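Putative methylthioribose-1-phosphate isomerase (Archaeoglobus fulgidus, PDB 1T5O) probably catalyses the interconversion of 5-methylthioribose 1-phosphate and 5-methylthioribulose 1-phosphate in methionine biosynthesis. Local coordinates at residues Ala101-Ala104 and Ala105-Glu109; Leu117-Arg120 and Glu121-Leu125; Ser215-Gly218 and Ile219-Lys223. All blocks are in the same frame, centred on the assembly; numbering follows the deposited sequence.

Contact 1 (Ala101-Ala104 and Ala105-Glu109); sequences ALNA and ALKGE
Ala105 N and Leu106 N donate to Ala101 O and Leu102 O, each four residues back, whereas Lys107 N reaches only three back, to Ala104 O at 3.1 Å, and comes to that oxygen from above the carbonyl plane, 62° out of it. The step shortens here as the chain enters a type I beta turn from Ala105 to Gly108, closed by Gly108 N on Ala105 O at 2.8 Å. Leu102 and Leu106, one turn apart, carry the apolar side. With CG anti to the backbone N (chi1 -177°), Leu102 leans forward along the helix, and its CG lies 3.8 Å from Leu106 CD1. With CG beside its own N, Leu106 folds back toward the preceding turn, bringing CG to 3.2 Å from Leu102 O. A serine in place of Leu106 would probably leave Leu102 without its branched neighbour and open a gap beside Lys78 of helix 70-85. Lys107 suits the exposed side: its CD passes 3.5 Å from Asn103 O, and NZ stays 3.7 Å from Asn103 OD1. Small Ala105 lets helix 111-141 come close at Val114 and Ala118, and Lys74 NZ donates hydrogen bonds to the carbonyl oxygens of Leu106 and Gly108. This is the C-terminal end of a helix running through a beta turn into the short connection of a helical hairpin, 92-105 to 111-141.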
ATOM      1  N   ALA A 101     -16.674 -14.203  32.299  1.00 33.29           N
ATOM      2  CA  ALA A 101     -17.080 -15.597  32.229  1.00 33.84           C
ATOM      3  C   ALA A 101     -16.646 -16.317  33.506  1.00 34.52           C
ATOM      4  O   ALA A 101     -17.405 -17.109  34.061  1.00 35.51           O
ATOM      5  CB  ALA A 101     -16.462 -16.261  30.988  1.00 32.62           C
ATOM      6  N   LEU A 102     -15.434 -16.026  33.970  1.00 35.43           N
ATOM      7  CA  LEU A 102     -14.898 -16.641  35.185  1.00 36.92           C
ATOM      8  C   LEU A 102     -15.722 -16.234  36.397  1.00 37.73           C
ATOM      9  O   LEU A 102     -16.132 -17.076  37.198  1.00 38.42           O
ATOM     10  CB  LEU A 102     -13.447 -16.211  35.409  1.00 37.84           C
ATOM     11  CG  LEU A 102     -12.745 -16.852  36.623  1.00 38.43           C
ATOM     12  CD1 LEU A 102     -12.727 -18.370  36.452  1.00 39.13           C
ATOM     13  CD2 LEU A 102     -11.324 -16.317  36.758  1.00 37.29           C
ATOM     14  N   ASN A 103     -15.940 -14.927  36.525  1.00 37.78           N
ATOM     15  CA  ASN A 103     -16.710 -14.350  37.622  1.00 37.54           C
ATOM     16  C   ASN A 103     -18.063 -15.046  37.714  1.00 37.04           C
ATOM     17  O   ASN A 103     -18.515 -15.390  38.802  1.00 37.20           O
ATOM     18  CB  ASN A 103     -16.889 -12.827  37.389  1.00 37.65           C
ATOM     19  CG  ASN A 103     -17.714 -12.132  38.489  1.00 38.12           C
ATOM     20  OD1 ASN A 103     -18.884 -11.780  38.282  1.00 38.84           O
ATOM     21  ND2 ASN A 103     -17.106 -11.933  39.650  1.00 35.81           N
ATOM     22  N   ALA A 104     -18.704 -15.266  36.572  1.00 36.43           N
ATOM     23  CA  ALA A 104     -20.020 -15.911  36.558  1.00 36.26           C
ATOM     24  C   ALA A 104     -19.985 -17.398  36.897  1.00 37.81           C
ATOM     25  O   ALA A 104     -20.817 -17.902  37.672  1.00 37.02           O
ATOM     26  CB  ALA A 104     -20.688 -15.719  35.192  1.00 34.88           C
ATOM     27  N   ALA A 105     -19.035 -18.101  36.298  1.00 37.79           N
ATOM     28  CA  ALA A 105     -18.920 -19.538  36.515  1.00 39.05           C
ATOM     29  C   ALA A 105     -18.619 -19.857  37.979  1.00 40.10           C
ATOM     30  O   ALA A 105     -19.220 -20.756  38.560  1.00 39.96           O
ATOM     31  CB  ALA A 105     -17.829 -20.119  35.605  1.00 37.73           C
ATOM     32  N   LEU A 106     -17.688 -19.116  38.565  1.00 41.13           N
ATOM     33  CA  LEU A 106     -17.314 -19.337  39.954  1.00 43.60           C
ATOM     34  C   LEU A 106     -18.503 -19.198  40.907  1.00 44.87           C
ATOM     35  O   LEU A 106     -18.437 -19.633  42.054  1.00 45.21           O
ATOM     36  CB  LEU A 106     -16.199 -18.371  40.350  1.00 42.38           C
ATOM     37  CG  LEU A 106     -14.866 -18.633  39.646  1.00 42.95           C
ATOM     38  CD1 LEU A 106     -13.818 -17.701  40.217  1.00 43.87           C
ATOM     39  CD2 LEU A 106     -14.441 -20.084  39.832  1.00 42.46           C
ATOM     40  N   LYS A 107     -19.584 -18.594  40.422  1.00 46.42           N
ATOM     41  CA  LYS A 107     -20.792 -18.406  41.215  1.00 48.84           C
ATOM     42  C   LYS A 107     -21.583 -19.712  41.366  1.00 50.23           C
ATOM     43  O   LYS A 107     -22.517 -19.793  42.165  1.00 50.17           O
ATOM     44  CB  LYS A 107     -21.668 -17.330  40.572  1.00 49.99           C
ATOM     45  CG  LYS A 107     -21.514 -15.950  41.201  1.00 52.48           C
ATOM     46  CD  LYS A 107     -21.673 -14.832  40.173  1.00 53.33           C
ATOM     47  CE  LYS A 107     -22.163 -13.552  40.844  1.00 55.59           C
ATOM     48  NZ  LYS A 107     -22.170 -12.370  39.932  1.00 56.01           N
ATOM     49  N   GLY A 108     -21.204 -20.729  40.595  1.00 51.04           N
ATOM     50  CA  GLY A 108     -21.877 -22.012  40.679  1.00 53.34           C
ATOM     51  C   GLY A 108     -21.437 -22.771  41.924  1.00 55.05           C
ATOM     52  O   GLY A 108     -20.318 -22.585  42.414  1.00 53.74           O
ATOM     53  N   GLU A 109     -22.319 -23.628  42.440  1.00 56.91           N
ATOM     54  CA  GLU A 109     -22.024 -24.407  43.637  1.00 59.02           C
ATOM     55  C   GLU A 109     -21.889 -25.904  43.359  1.00 58.83           C
ATOM     56  O   GLU A 109     -21.651 -26.690  44.271  1.00 59.71           O
ATOM     57  CB  GLU A 109     -23.101 -24.158  44.694  1.00 61.23           C
ATOM     58  CG  GLU A 109     -22.673 -23.200  45.802  1.00 64.90           C
ATOM     59  CD  GLU A 109     -21.798 -23.879  46.851  1.00 68.05           C
ATOM     60  OE1 GLU A 109     -21.363 -23.201  47.815  1.00 70.16           O
ATOM     61  OE2 GLU A 109     -21.548 -25.098  46.718  1.00 69.14           O
TER

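Contact 2 (Leu117-Arg120 and Glu121-Leu125); sequences LALR and EAEKL
Leu119 and Glu123 make the side-chain contact, one turn apart on the same face of the helix. The methyl Leu119 CD1 rests 3.6 Å from Glu123 CG, so the leucine meets the aliphatic part of the glutamate, and the carboxylate carbon CD follows at 3.8 Å from the same methyl. Different first torsions bring them together: Leu119 has CG anti to its N (chi1 178°) and reaches forward, while Glu123 keeps CG beside its own N (chi1 -62°) and lies back over the preceding turn. There Glu123 CG comes within 3.0 Å of Leu119 O, a close approach to the carbonyl that accepts the bond from Glu123 N at 2.9 Å. Three further backbone bonds, from Glu121, Ala122 and Lys124 to Leu117, Ala118 and Arg120, keep the four-residue step unbroken. Arg120 and Lys124 stand on the exposed side, where long charged chains can extend into solvent. In the next shell, Trp8 of strand 6-8 touches both Leu119 and Glu123, and Ala59 of helix 47-61 adds to the cover of the leucine. Small, buried Ala122 allows close approach to Ala55 and Tyr56 of the same helix 47-61, and Leu125 packs on Ala55 and on Arg100 of helix 92-105. A buried side of alanine and leucine set against an exposed side of arginine and lysine is characteristic of an amphipathic alpha helix within a helical bundle, here the long helix 111-141.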
ATOM      1  N   LEU A 117     -23.216 -21.999  33.904  1.00 42.80           N
ATOM      2  CA  LEU A 117     -23.046 -20.567  34.101  1.00 41.44           C
ATOM      3  C   LEU A 117     -21.932 -19.987  33.235  1.00 40.66           C
ATOM      4  O   LEU A 117     -22.048 -18.853  32.750  1.00 38.94           O
ATOM      5  CB  LEU A 117     -22.767 -20.246  35.569  1.00 42.83           C
ATOM      6  CG  LEU A 117     -23.954 -20.425  36.510  1.00 44.89           C
ATOM      7  CD1 LEU A 117     -23.571 -19.976  37.909  1.00 44.22           C
ATOM      8  CD2 LEU A 117     -25.138 -19.640  35.978  1.00 44.47           C
ATOM      9  N   ALA A 118     -20.853 -20.750  33.056  1.00 38.15           N
ATOM     10  CA  ALA A 118     -19.741 -20.282  32.238  1.00 36.61           C
ATOM     11  C   ALA A 118     -20.250 -20.081  30.822  1.00 35.96           C
ATOM     12  O   ALA A 118     -20.145 -18.981  30.279  1.00 34.84           O
ATOM     13  CB  ALA A 118     -18.586 -21.298  32.245  1.00 36.56           C
ATOM     14  N   LEU A 119     -20.822 -21.138  30.247  1.00 33.66           N
ATOM     15  CA  LEU A 119     -21.350 -21.101  28.886  1.00 34.25           C
ATOM     16  C   LEU A 119     -22.426 -20.043  28.686  1.00 34.67           C
ATOM     17  O   LEU A 119     -22.461 -19.364  27.655  1.00 35.55           O
ATOM     18  CB  LEU A 119     -21.922 -22.474  28.486  1.00 33.77           C
ATOM     19  CG  LEU A 119     -22.549 -22.560  27.080  1.00 35.01           C
ATOM     20  CD1 LEU A 119     -21.593 -21.984  26.020  1.00 33.06           C
ATOM     21  CD2 LEU A 119     -22.890 -24.022  26.753  1.00 35.14           C
ATOM     22  N   ARG A 120     -23.307 -19.911  29.667  1.00 33.48           N
ATOM     23  CA  ARG A 120     -24.389 -18.945  29.586  1.00 35.31           C
ATOM     24  C   ARG A 120     -23.892 -17.481  29.535  1.00 33.83           C
ATOM     25  O   ARG A 120     -24.428 -16.662  28.784  1.00 32.93           O
ATOM     26  CB  ARG A 120     -25.330 -19.154  30.771  1.00 37.97           C
ATOM     27  CG  ARG A 120     -26.447 -18.155  30.868  1.00 44.06           C
ATOM     28  CD  ARG A 120     -27.526 -18.665  31.814  1.00 50.47           C
ATOM     29  NE  ARG A 120     -28.459 -17.614  32.207  1.00 55.21           N
ATOM     30  CZ  ARG A 120     -29.483 -17.812  33.033  1.00 59.42           C
ATOM     31  NH1 ARG A 120     -29.695 -19.024  33.540  1.00 60.68           N
ATOM     32  NH2 ARG A 120     -30.283 -16.802  33.368  1.00 61.35           N
ATOM     33  N   GLU A 121     -22.876 -17.157  30.329  1.00 31.74           N
ATOM     34  CA  GLU A 121     -22.324 -15.806  30.333  1.00 31.07           C
ATOM     35  C   GLU A 121     -21.651 -15.541  28.974  1.00 30.83           C
ATOM     36  O   GLU A 121     -21.839 -14.491  28.369  1.00 27.76           O
ATOM     37  CB  GLU A 121     -21.311 -15.659  31.473  1.00 32.39           C
ATOM     38  CG  GLU A 121     -20.631 -14.284  31.584  1.00 32.38           C
ATOM     39  CD  GLU A 121     -21.593 -13.152  31.936  1.00 35.96           C
ATOM     40  OE1 GLU A 121     -22.786 -13.432  32.190  1.00 36.81           O
ATOM     41  OE2 GLU A 121     -21.159 -11.969  31.965  1.00 38.73           O
ATOM     42  N   ALA A 122     -20.898 -16.521  28.486  1.00 29.89           N
ATOM     43  CA  ALA A 122     -20.220 -16.392  27.201  1.00 30.61           C
ATOM     44  C   ALA A 122     -21.231 -16.191  26.071  1.00 30.93           C
ATOM     45  O   ALA A 122     -21.030 -15.347  25.191  1.00 29.25           O
ATOM     46  CB  ALA A 122     -19.352 -17.641  26.929  1.00 28.84           C
ATOM     47  N   GLU A 123     -22.322 -16.956  26.086  1.00 31.77           N
ATOM     48  CA  GLU A 123     -23.334 -16.813  25.037  1.00 33.53           C
ATOM     49  C   GLU A 123     -24.045 -15.469  25.114  1.00 32.68           C
ATOM     50  O   GLU A 123     -24.412 -14.895  24.089  1.00 33.67           O
ATOM     51  CB  GLU A 123     -24.357 -17.946  25.109  1.00 36.03           C
ATOM     52  CG  GLU A 123     -23.723 -19.295  24.885  1.00 40.82           C
ATOM     53  CD  GLU A 123     -24.723 -20.360  24.508  1.00 44.24           C
ATOM     54  OE1 GLU A 123     -25.602 -20.676  25.337  1.00 45.56           O
ATOM     55  OE2 GLU A 123     -24.626 -20.878  23.375  1.00 47.68           O
ATOM     56  N   LYS A 124     -24.230 -14.969  26.328  1.00 31.99           N
ATOM     57  CA  LYS A 124     -24.882 -13.682  26.526  1.00 31.87           C
ATOM     58  C   LYS A 124     -23.987 -12.554  25.995  1.00 29.99           C
ATOM     59  O   LYS A 124     -24.466 -11.628  25.341  1.00 29.44           O
ATOM     60  CB  LYS A 124     -25.164 -13.463  28.015  1.00 35.07           C
ATOM     61  CG  LYS A 124     -25.683 -12.067  28.384  1.00 38.09           C
ATOM     62  CD  LYS A 124     -25.618 -11.894  29.899  1.00 42.67           C
ATOM     63  CE  LYS A 124     -26.137 -10.538  30.380  1.00 45.46           C
ATOM     64  NZ  LYS A 124     -25.868 -10.411  31.854  1.00 48.51           N
ATOM     65  N   LEU A 125     -22.692 -12.638  26.272  1.00 28.40           N
ATOM     66  CA  LEU A 125     -21.763 -11.626  25.811  1.00 28.30           C
ATOM     67  C   LEU A 125     -21.695 -11.594  24.286  1.00 28.13           C
ATOM     68  O   LEU A 125     -21.616 -10.518  23.698  1.00 27.23           O
ATOM     69  CB  LEU A 125     -20.360 -11.862  26.377  1.00 29.82           C
ATOM     70  CG  LEU A 125     -20.191 -11.719  27.894  1.00 31.07           C
ATOM     71  CD1 LEU A 125     -18.741 -12.021  28.265  1.00 31.69           C
ATOM     72  CD2 LEU A 125     -20.576 -10.311  28.342  1.00 32.41           C
TER

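Contact 3 (Ser215-Gly218 and Ile219-Lys223); sequences SMVG and IVMQK
Met221 lies alongside Val217, one turn earlier, the two side chains pointing the same way. From CB, 3.7 Å from Val217 O, the chain keeps to that carbonyl: CG is 3.5 Å from the same oxygen, and SD, farther on, is 4.1 Å from it. With chi2 and chi3 both near 180° (chi3 -170°), the extended chain carries CE to Val217 CG1 at 3.5 Å, tighter than usual for two carbons. Beyond the pair, Val250, Val253 and Ala254 of helix 247-256 and Leu151 of strand 149-152 enclose these apolar groups, a place suited to a flexible thioether and a compact branched residue. The Met221 N bond to Val217 O is weak at 3.4 Å, while Gln222 N holds Gly218 O at 2.9 Å. A water joins the first turn, donating a hydrogen bond to Ser215 O and accepting one from Ile219 N. Other residues face the second subunit: Ile219 packs on its Ile245, Gln222 NE2 bonds to its Pro311 O, and Gly218 N makes a weak hydrogen bond to its Thr249 OG1. This is a short helix between strands 208-212 and 228-231 of a Rossmann-like alpha/beta domain, buried between the mainly parallel sheet and the dimer interface.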
ATOM      1  N   SER A 215      -3.057   3.424  -1.631  1.00 16.12           N
ATOM      2  CA  SER A 215      -2.596   4.636  -2.278  1.00 18.52           C
ATOM      3  C   SER A 215      -3.606   5.179  -3.296  1.00 19.09           C
ATOM      4  O   SER A 215      -3.536   6.362  -3.678  1.00 18.88           O
ATOM      5  CB  SER A 215      -1.269   4.368  -3.002  1.00 18.05           C
ATOM      6  OG  SER A 215      -1.522   3.587  -4.173  1.00 21.02           O
ATOM      7  N   MET A 216      -4.532   4.333  -3.754  1.00 18.77           N
ATOM      8  CA  MET A 216      -5.527   4.777  -4.741  1.00 18.37           C
ATOM      9  C   MET A 216      -6.639   5.595  -4.115  1.00 19.90           C
ATOM     10  O   MET A 216      -7.545   6.042  -4.812  1.00 21.72           O
ATOM     11  CB  MET A 216      -6.145   3.577  -5.490  1.00 19.29           C
ATOM     12  CG  MET A 216      -5.265   3.033  -6.599  1.00 18.96           C
ATOM     13  SD  MET A 216      -5.713   1.339  -7.068  1.00 20.38           S
ATOM     14  CE  MET A 216      -4.251   0.817  -7.930  1.00 16.99           C
ATOM     15  N   VAL A 217      -6.592   5.797  -2.806  1.00 18.76           N
ATOM     16  CA  VAL A 217      -7.620   6.594  -2.163  1.00 19.86           C
ATOM     17  C   VAL A 217      -7.633   7.995  -2.793  1.00 18.71           C
ATOM     18  O   VAL A 217      -8.675   8.613  -2.900  1.00 18.13           O
ATOM     19  CB  VAL A 217      -7.365   6.731  -0.633  1.00 22.53           C
ATOM     20  CG1 VAL A 217      -8.476   7.565   0.012  1.00 24.77           C
ATOM     21  CG2 VAL A 217      -7.356   5.331  -0.000  1.00 30.08           C
ATOM     22  N   GLY A 218      -6.465   8.497  -3.188  1.00 18.71           N
ATOM     23  CA  GLY A 218      -6.414   9.817  -3.802  1.00 17.82           C
ATOM     24  C   GLY A 218      -7.147   9.918  -5.134  1.00 18.56           C
ATOM     25  O   GLY A 218      -8.011  10.781  -5.313  1.00 18.05           O
ATOM     26  N   ILE A 219      -6.819   9.039  -6.083  1.00 18.67           N
ATOM     27  CA  ILE A 219      -7.484   9.128  -7.370  1.00 17.93           C
ATOM     28  C   ILE A 219      -8.990   8.855  -7.325  1.00 20.07           C
ATOM     29  O   ILE A 219      -9.770   9.522  -8.051  1.00 18.62           O
ATOM     30  CB  ILE A 219      -6.774   8.240  -8.438  1.00 19.56           C
ATOM     31  CG1 ILE A 219      -7.204   8.680  -9.857  1.00 19.77           C
ATOM     32  CG2 ILE A 219      -7.070   6.727  -8.196  1.00 20.44           C
ATOM     33  CD1 ILE A 219      -6.462   7.905 -10.965  1.00 18.10           C
ATOM     34  N   VAL A 220      -9.433   7.934  -6.465  1.00 19.80           N
ATOM     35  CA  VAL A 220     -10.873   7.660  -6.439  1.00 21.77           C
ATOM     36  C   VAL A 220     -11.666   8.863  -5.937  1.00 22.58           C
ATOM     37  O   VAL A 220     -12.769   9.132  -6.433  1.00 21.95           O
ATOM     38  CB  VAL A 220     -11.257   6.345  -5.629  1.00 22.01           C
ATOM     39  CG1 VAL A 220     -10.690   5.108  -6.334  1.00 21.52           C
ATOM     40  CG2 VAL A 220     -10.754   6.404  -4.176  1.00 22.04           C
ATOM     41  N   MET A 221     -11.119   9.610  -4.974  1.00 23.18           N
ATOM     42  CA  MET A 221     -11.832  10.793  -4.502  1.00 24.92           C
ATOM     43  C   MET A 221     -11.698  11.904  -5.507  1.00 26.47           C
ATOM     44  O   MET A 221     -12.622  12.679  -5.719  1.00 28.72           O
ATOM     45  CB  MET A 221     -11.328  11.237  -3.136  1.00 24.23           C
ATOM     46  CG  MET A 221     -11.709  10.226  -2.071  1.00 26.17           C
ATOM     47  SD  MET A 221     -11.194  10.681  -0.410  1.00 26.92           S
ATOM     48  CE  MET A 221     -11.514   9.154   0.489  1.00 28.75           C
ATOM     49  N   GLN A 222     -10.545  11.957  -6.155  1.00 25.89           N
ATOM     50  CA  GLN A 222     -10.276  12.955  -7.157  1.00 27.79           C
ATOM     51  C   GLN A 222     -11.308  12.775  -8.279  1.00 26.51           C
ATOM     52  O   GLN A 222     -11.809  13.747  -8.846  1.00 27.17           O
ATOM     53  CB  GLN A 222      -8.836  12.740  -7.649  1.00 30.14           C
ATOM     54  CG  GLN A 222      -8.258  13.775  -8.531  1.00 32.55           C
ATOM     55  CD  GLN A 222      -6.864  13.375  -8.976  1.00 33.28           C
ATOM     56  OE1 GLN A 222      -6.648  12.240  -9.421  1.00 36.82           O
ATOM     57  NE2 GLN A 222      -5.918  14.285  -8.860  1.00 27.57           N
ATOM     58  N   LYS A 223     -11.645  11.529  -8.587  1.00 25.26           N
ATOM     59  CA  LYS A 223     -12.623  11.249  -9.639  1.00 26.75           C
ATOM     60  C   LYS A 223     -14.066  11.256  -9.170  1.00 26.47           C
ATOM     61  O   LYS A 223     -14.961  10.981  -9.956  1.00 27.83           O
ATOM     62  CB  LYS A 223     -12.328   9.893 -10.309  1.00 26.65           C
ATOM     63  CG  LYS A 223     -11.063   9.940 -11.167  1.00 30.42           C
ATOM     64  CD  LYS A 223     -10.760   8.622 -11.825  1.00 32.47           C
ATOM     65  CE  LYS A 223     -10.363   8.878 -13.277  1.00 39.72           C
ATOM     66  NZ  LYS A 223      -9.253   9.894 -13.434  1.00 39.80           N
TER
HETATM   67  O   HOH W   1      -4.183   7.828  -6.004  1.00 17.86           O

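How the contacts relate
Contacts 1 and 2 belong to successive helices, 92-105 and 111-141, and touch directly: Ala105 CB meets Ala118 CB at 3.6 Å, and Ala104 CB meets Glu121 CB at 3.8 Å. Both are partly buried, with alanines and the base of Glu121 at the seam, and Asn103, Lys107, Arg120 and Lys124 on the exposed side; contact 1 ends its helix, whereas contact 2 lies within the first half of its own. Contact 3 lies on the opposite side of the chain's centre, its centre about 52 Å from that of contact 1 and 45 Å from that of contact 2. Its mostly buried, apolar residues serve the alpha/beta domain and the dimer interface, whereas the other two touch no second subunit.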